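Local coordinates for protein epidermin leader peptide processing serine protease EpiP (Staphylococcus aureus subsp. aureus, PDB 3QFH) that probably cleaves the leader peptide from the precursor of the lantibiotic epidermin, acting as a subtilisin-like serine protease, at residues I73-A78 with D252-Y257. Residues are numbered along the deposited sequence; the frame is centred on the assembly and turned at random.
Sequences IKYINA and DEKVEY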
# COMPACT_ATOMS: atom_id res chain seq x y z
N ILE A 73 23.84 16.71 -9.41
CA ILE A 73 22.91 15.72 -9.92
C ILE A 73 23.51 14.32 -9.83
O ILE A 73 24.61 14.08 -10.34
CB ILE A 73 22.55 16.03 -11.38
CG1 ILE A 73 22.04 17.48 -11.52
CG2 ILE A 73 21.53 15.05 -11.91
CD1 ILE A 73 20.73 17.81 -10.79
N LYS A 74 22.79 13.42 -9.16
CA LYS A 74 23.24 12.06 -8.98
C LYS A 74 22.73 11.21 -10.16
O LYS A 74 23.53 10.57 -10.83
CB LYS A 74 22.78 11.53 -7.61
CG LYS A 74 23.32 10.14 -7.20
CD LYS A 74 22.97 9.86 -5.72
CE LYS A 74 23.20 8.40 -5.31
NZ LYS A 74 24.58 7.90 -5.54
N TYR A 75 21.41 11.23 -10.41
CA TYR A 75 20.82 10.48 -11.52
C TYR A 75 19.65 11.20 -12.16
O TYR A 75 18.96 11.99 -11.52
CB TYR A 75 20.26 9.12 -11.07
CG TYR A 75 21.25 8.20 -10.45
CD1 TYR A 75 22.25 7.62 -11.21
CD2 TYR A 75 21.15 7.85 -9.10
CE1 TYR A 75 23.17 6.76 -10.65
CE2 TYR A 75 22.06 6.99 -8.53
CZ TYR A 75 23.07 6.45 -9.31
OH TYR A 75 23.98 5.58 -8.78
N ILE A 76 19.41 10.87 -13.43
CA ILE A 76 18.29 11.38 -14.17
C ILE A 76 17.81 10.28 -15.10
O ILE A 76 18.62 9.59 -15.72
CB ILE A 76 18.64 12.63 -15.06
CG1 ILE A 76 19.19 13.78 -14.24
CG2 ILE A 76 17.39 13.13 -15.80
CD1 ILE A 76 19.58 15.02 -15.09
N ASN A 77 16.49 10.07 -15.14
CA ASN A 77 15.88 9.17 -16.12
C ASN A 77 14.50 9.70 -16.47
O ASN A 77 13.89 10.44 -15.69
CB ASN A 77 15.83 7.69 -15.67
CG ASN A 77 15.06 7.47 -14.37
OD1 ASN A 77 15.66 7.24 -13.34
ND2 ASN A 77 13.73 7.53 -14.43
N ALA A 78 14.03 9.34 -17.66
CA ALA A 78 12.71 9.74 -18.10
C ALA A 78 11.76 9.04 -17.17
O ALA A 78 11.98 7.88 -16.85
CB ALA A 78 12.48 9.29 -19.54
N ASP A 252 16.73 3.18 -17.37
CA ASP A 252 15.86 2.39 -16.51
C ASP A 252 15.03 3.32 -15.61
O ASP A 252 14.91 4.51 -15.90
CB ASP A 252 16.69 1.38 -15.70
CG ASP A 252 17.69 2.06 -14.77
OD1 ASP A 252 17.71 3.31 -14.68
OD2 ASP A 252 18.46 1.32 -14.12
N GLU A 253 14.47 2.79 -14.52
CA GLU A 253 13.63 3.59 -13.62
C GLU A 253 14.28 3.73 -12.24
O GLU A 253 13.63 3.71 -11.20
CB GLU A 253 12.23 2.97 -13.59
CG GLU A 253 11.66 2.90 -15.03
CD GLU A 253 10.48 2.00 -15.21
OE1 GLU A 253 10.24 1.11 -14.37
OE2 GLU A 253 9.79 2.18 -16.24
N LYS A 254 15.59 3.91 -12.27
CA LYS A 254 16.40 4.05 -11.09
C LYS A 254 15.95 5.11 -10.09
O LYS A 254 15.90 4.84 -8.88
CB LYS A 254 17.82 4.37 -11.54
CG LYS A 254 18.84 4.66 -10.44
CD LYS A 254 19.11 3.46 -9.59
CE LYS A 254 20.39 3.65 -8.75
NZ LYS A 254 20.57 2.58 -7.74
N VAL A 255 15.65 6.31 -10.57
CA VAL A 255 15.29 7.39 -9.65
C VAL A 255 14.06 7.07 -8.82
O VAL A 255 14.04 7.32 -7.61
CB VAL A 255 15.16 8.75 -10.36
CG1 VAL A 255 14.72 9.82 -9.38
CG2 VAL A 255 16.50 9.13 -10.96
N GLU A 256 13.06 6.47 -9.46
CA GLU A 256 11.85 6.08 -8.78
C GLU A 256 12.13 4.99 -7.78
O GLU A 256 11.61 5.01 -6.68
CB GLU A 256 10.78 5.59 -9.77
CG GLU A 256 9.96 6.65 -10.43
CD GLU A 256 10.67 7.44 -11.51
OE1 GLU A 256 11.76 7.01 -12.00
OE2 GLU A 256 10.11 8.49 -11.89
N TYR A 257 12.93 4.00 -8.18
CA TYR A 257 13.28 2.89 -7.30
C TYR A 257 13.91 3.44 -6.01
O TYR A 257 13.46 3.13 -4.89
CB TYR A 257 14.24 1.91 -7.99
CG TYR A 257 14.51 0.70 -7.15
CD1 TYR A 257 13.78 -0.47 -7.31
CD2 TYR A 257 15.47 0.74 -6.13
CE1 TYR A 257 14.01 -1.58 -6.50
CE2 TYR A 257 15.71 -0.36 -5.33
CZ TYR A 257 14.98 -1.52 -5.52
OH TYR A 257 15.20 -2.61 -4.72
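Strand 73-78 belongs to the propeptide-family part of the chain, and it meets the first turn of helix 254-269 in the subtilase-family part. At Lys-74 and Tyr-75 the strand makes a classic beta bulge opposite Glu-26 of strand 20-27. Tyr-75 then turns its side chain to the helix. Its CG lies anti to the carbonyl carbon (chi1 -59°), and its ring receives the aliphatic chain of Lys-254. Lys-254 CG sits over one face of the Tyr-75 ring, offset toward the rim, 4.3 Å from its centroid, in a CH-pi contact. The lysine chain bends at chi2, so that Lys-254 CE comes 3.7 Å from Tyr-75 CE2. Tyr-75 CB also packs on Val-255 CG2. Ile-76 points its side chain away from the helix and packs on Val-25, while its backbone is hydrogen-bonded to Thr-248 and Arg-250, along the short parallel strand 249-250 and the residue before it.

Asn-77 carries the polar part. Its CG takes the crowded position between the backbone N and the carbonyl carbon (chi1 59°), and the amide reaches the helix start. Asn-77 OD1 accepts from Val-255 N at 2.9 Å, nearly straight and in the carbonyl plane. The same oxygen lies close to Val-255 CG2. ND2 has two partners, both close to the amide plane. Asn-77 ND2 donates to Glu-256 OE1 at 3.2 Å, on the syn lone pair of that oxygen. Asn-77 ND2 also donates to Ala-78 O at 3.0 Å, from above that carbonyl plane.

Glu-253 fills the N-cap position, but its carboxylate turns elsewhere, to Arg-295 and Ile-240 N. The buried Asn-77 amide therefore satisfies a first-turn N-H and, through three bonds in all, is fixed in rotation. The contact joins the propeptide-family and subtilase-family parts of the chain by amide hydrogen bonds and aliphatic-aromatic packing rather than by a salt bridge.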